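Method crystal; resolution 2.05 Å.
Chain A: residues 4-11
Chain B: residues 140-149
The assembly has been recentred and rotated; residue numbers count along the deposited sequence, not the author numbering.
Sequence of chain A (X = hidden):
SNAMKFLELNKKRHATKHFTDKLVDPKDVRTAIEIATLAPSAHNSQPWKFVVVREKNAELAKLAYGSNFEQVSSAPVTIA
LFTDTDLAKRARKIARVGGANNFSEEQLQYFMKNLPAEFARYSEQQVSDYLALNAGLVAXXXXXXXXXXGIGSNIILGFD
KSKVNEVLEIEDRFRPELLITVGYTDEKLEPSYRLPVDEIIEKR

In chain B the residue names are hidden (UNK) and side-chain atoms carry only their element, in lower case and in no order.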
# COMPACT_ATOMS: atom_id res chain seq x y z
N MSE A 4 10.65 -17.22 4.60
CA MSE A 4 11.34 -18.16 3.66
C MSE A 4 11.49 -17.58 2.24
O MSE A 4 12.48 -16.89 1.97
CB MSE A 4 10.66 -19.55 3.67
CG MSE A 4 9.12 -19.55 3.55
SE MSE A 4 8.26 -20.61 4.95
CE MSE A 4 6.61 -21.14 3.98
N LYS A 5 10.53 -17.85 1.36
CA LYS A 5 10.64 -17.47 -0.06
C LYS A 5 10.13 -16.05 -0.33
O LYS A 5 10.58 -15.40 -1.27
CB LYS A 5 9.91 -18.46 -0.97
CG LYS A 5 10.60 -18.69 -2.32
CD LYS A 5 9.94 -19.78 -3.16
CE LYS A 5 10.31 -21.19 -2.70
NZ LYS A 5 9.80 -22.25 -3.65
N PHE A 6 9.18 -15.59 0.48
CA PHE A 6 8.72 -14.20 0.36
C PHE A 6 9.79 -13.22 0.86
O PHE A 6 9.96 -12.16 0.29
CB PHE A 6 7.36 -14.01 1.05
CG PHE A 6 6.81 -12.62 0.93
CD1 PHE A 6 6.45 -12.10 -0.32
CD2 PHE A 6 6.63 -11.83 2.05
CE1 PHE A 6 5.93 -10.82 -0.42
CE2 PHE A 6 6.12 -10.55 1.97
CZ PHE A 6 5.78 -10.03 0.72
N LEU A 7 10.50 -13.59 1.92
CA LEU A 7 11.65 -12.83 2.39
C LEU A 7 12.67 -12.65 1.26
O LEU A 7 13.24 -11.56 1.09
CB LEU A 7 12.30 -13.53 3.59
CG LEU A 7 13.62 -12.97 4.14
CD1 LEU A 7 13.57 -11.46 4.46
CD2 LEU A 7 14.03 -13.77 5.39
N GLU A 8 12.90 -13.72 0.50
CA GLU A 8 13.84 -13.72 -0.63
C GLU A 8 13.39 -12.73 -1.73
O GLU A 8 14.22 -11.99 -2.27
CB GLU A 8 14.01 -15.13 -1.18
CG GLU A 8 15.25 -15.32 -2.07
CD GLU A 8 15.17 -16.51 -3.04
OE1 GLU A 8 16.02 -16.55 -3.98
OE2 GLU A 8 14.28 -17.39 -2.87
N LEU A 9 12.08 -12.71 -2.05
CA LEU A 9 11.53 -11.73 -2.98
C LEU A 9 11.82 -10.30 -2.51
O LEU A 9 12.28 -9.46 -3.27
CB LEU A 9 10.01 -11.90 -3.10
CG LEU A 9 9.33 -11.89 -4.48
CD1 LEU A 9 7.86 -11.48 -4.39
CD2 LEU A 9 10.06 -11.05 -5.50
N ASN A 10 11.53 -10.04 -1.24
CA ASN A 10 11.70 -8.71 -0.66
C ASN A 10 13.13 -8.23 -0.66
O ASN A 10 13.39 -7.07 -0.90
CB ASN A 10 11.13 -8.68 0.76
CG ASN A 10 9.71 -8.13 0.79
OD1 ASN A 10 9.49 -6.91 0.85
ND2 ASN A 10 8.76 -9.02 0.71
N LYS A 11 14.06 -9.15 -0.42
CA LYS A 11 15.47 -8.79 -0.38
C LYS A 11 16.00 -8.45 -1.77
O LYS A 11 16.99 -7.76 -1.90
CB LYS A 11 16.30 -9.89 0.29
CG LYS A 11 16.35 -9.80 1.82
CD LYS A 11 17.63 -10.48 2.34
CE LYS A 11 17.38 -11.42 3.52
NZ LYS A 11 18.04 -12.74 3.26
N UNK B 140 0.12 -4.06 2.74
CA UNK B 140 0.14 -5.09 1.70
C UNK B 140 1.25 -6.11 1.98
O UNK B 140 1.03 -7.33 1.89
c UNK B 140 -1.42 -7.90 -0.81
se UNK B 140 -1.36 -6.10 -1.31
c UNK B 140 0.45 -5.52 -0.79
c UNK B 140 0.35 -4.48 0.31
N UNK B 141 2.44 -5.60 2.32
CA UNK B 141 3.65 -6.45 2.55
C UNK B 141 3.45 -7.33 3.79
O UNK B 141 3.86 -8.50 3.77
c UNK B 141 4.95 -5.60 2.66
o UNK B 141 6.01 -7.08 1.08
c UNK B 141 6.17 -6.27 1.98
n UNK B 141 7.40 -5.90 2.38
N UNK B 142 2.82 -6.78 4.82
CA UNK B 142 2.53 -7.53 6.07
C UNK B 142 1.61 -8.72 5.80
O UNK B 142 1.87 -9.84 6.20
c UNK B 142 1.88 -6.60 7.12
c UNK B 142 2.62 -8.11 9.07
c UNK B 142 1.48 -7.24 8.48
c UNK B 142 1.00 -6.21 9.49
N UNK B 143 0.53 -8.43 5.09
CA UNK B 143 -0.49 -9.39 4.74
C UNK B 143 0.06 -10.55 3.90
O UNK B 143 -0.28 -11.73 4.13
c UNK B 143 -2.85 -8.40 4.99
c UNK B 143 -2.02 -9.05 2.74
c UNK B 143 -1.66 -8.57 4.06
N UNK B 144 0.95 -10.24 2.96
CA UNK B 144 1.66 -11.29 2.21
C UNK B 144 2.63 -12.09 3.07
O UNK B 144 2.70 -13.32 2.94
c UNK B 144 1.50 -10.11 -0.09
c UNK B 144 2.41 -10.70 1.02
c UNK B 144 2.33 -9.26 -1.08
c UNK B 144 0.71 -11.20 -0.80
N UNK B 145 3.42 -11.38 3.89
CA UNK B 145 4.31 -12.01 4.89
C UNK B 145 3.56 -13.03 5.76
O UNK B 145 3.98 -14.18 5.89
c UNK B 145 5.02 -10.94 5.75
N UNK B 146 2.42 -12.62 6.31
CA UNK B 146 1.56 -13.55 7.06
C UNK B 146 1.13 -14.74 6.21
O UNK B 146 1.27 -15.90 6.62
c UNK B 146 -0.58 -10.83 8.94
c UNK B 146 1.13 -12.36 9.98
c UNK B 146 0.34 -12.81 7.63
c UNK B 146 0.64 -11.72 8.67
N UNK B 147 0.63 -14.45 5.01
CA UNK B 147 0.19 -15.50 4.10
C UNK B 147 1.30 -16.53 3.85
O UNK B 147 1.03 -17.76 3.76
c UNK B 147 -0.91 -16.06 1.89
o UNK B 147 -1.36 -13.97 3.00
c UNK B 147 -0.33 -14.94 2.77
N UNK B 148 2.52 -16.04 3.70
CA UNK B 148 3.64 -16.89 3.35
C UNK B 148 3.93 -17.84 4.52
O UNK B 148 4.49 -18.91 4.31
c UNK B 148 6.06 -16.83 2.53
o UNK B 148 7.16 -16.69 3.08
o UNK B 148 5.90 -17.57 1.55
c UNK B 148 4.87 -16.02 3.05
N UNK B 149 3.58 -17.43 5.75
CA UNK B 149 3.69 -18.29 6.94
C UNK B 149 2.47 -19.14 7.25
O UNK B 149 2.40 -19.72 8.34
n UNK B 149 6.12 -14.70 9.09
c UNK B 149 3.99 -17.46 8.18
o UNK B 149 5.11 -16.17 10.44
c UNK B 149 5.51 -15.85 9.33
c UNK B 149 5.33 -16.79 8.15

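Position 140 of chain B has four side-chain atoms in an unbranched run: two carbons, a selenium and a last carbon. It makes no contact with the chain A stretch. Only selenomethionine fits. This is Met140(B).

Position 141 has two carbons, the second carrying one oxygen and one nitrogen. That is a carboxamide bonded directly to CB. The CA-to-CB bond points sideways, but the amide comes nearer to chain A. The amide nitrogen donates to OD1 of Asn10(A) at 2.8 Å, with a nearly straight angle of 168°. A weak return bond runs from ND2 of Asn10(A) to the amide oxygen of position 141 at 3.4 Å. The same amide oxygen also lies 3.0 Å from CZ of Phe6(A), at the edge of the ring. The residue is Asn141(B).

Position 142 has four carbons, forked at the second. Its CA-to-CB bond points away from the chain A stretch. This is Leu142(B).

Position 143 has one carbon carrying two more. Its CA-to-CB bond also points away from the chain A stretch. The fork at CB identifies Val143(B).

Position 144 has four carbons, again forked at the second, and its CA-to-CB bond points toward the chain A stretch. Its CB lies over one face of the Phe6(A) ring, 3.4 Å from CZ of Phe6(A). The residue is Leu144(B).

Position 145 has a single side-chain carbon. This CB is 4.0 Å from CE2 of Phe6(A), and the backbone N of position 145 is 3.4 Å from the same CE2 of Phe6(A). The methyl leaves the ring close to the helix backbone. The residue is Ala145(B).

Position 146 has four carbons forked at the second, and its CA-to-CB bond points away from the chain A stretch. This is Leu146(B).

Position 147 has one carbon carrying an oxygen and a carbon. A branched hydroxyl side chain is threonine, Thr147(B). Its OG1 donates to O of Val143(B) at 2.7 Å, one turn back in its own helix.

Position 148 has two carbons, the second carrying two oxygens. Its CA-to-CB bond points toward the chain A stretch. One carboxylate oxygen accepts a weak hydrogen bond from N of Phe6(A) at 3.5 Å and lies 3.4 Å from CB of Phe6(A). The backbone O of position 148 is 3.1 Å from CE of Met4(A), a selenomethionine. A carboxylate this short is aspartate, Asp148(B).

Position 149 has three carbons, the third carrying one oxygen and one nitrogen. Its side chain makes no contact with the chain A stretch. This is Gln149(B), the first residue to leave helical geometry.

The two helices run roughly antiparallel, at 146°, with axes 9.9 Å apart at closest approach. Phe6(A) is the knob, seated among Asn141(B), Leu144(B), Ala145(B) and Asp148(B). The paired amides of Asn10(A) and Asn141(B) add a polar link one turn along from the knob. Asp148(B) meets chain A beside Met4(A) and Phe6(A), and the N of Phe6(A) has no helical partner within the stretch. Together the two stretches bury 370 Å².

Chain B, residues 140-149: MNLVLALTDQ
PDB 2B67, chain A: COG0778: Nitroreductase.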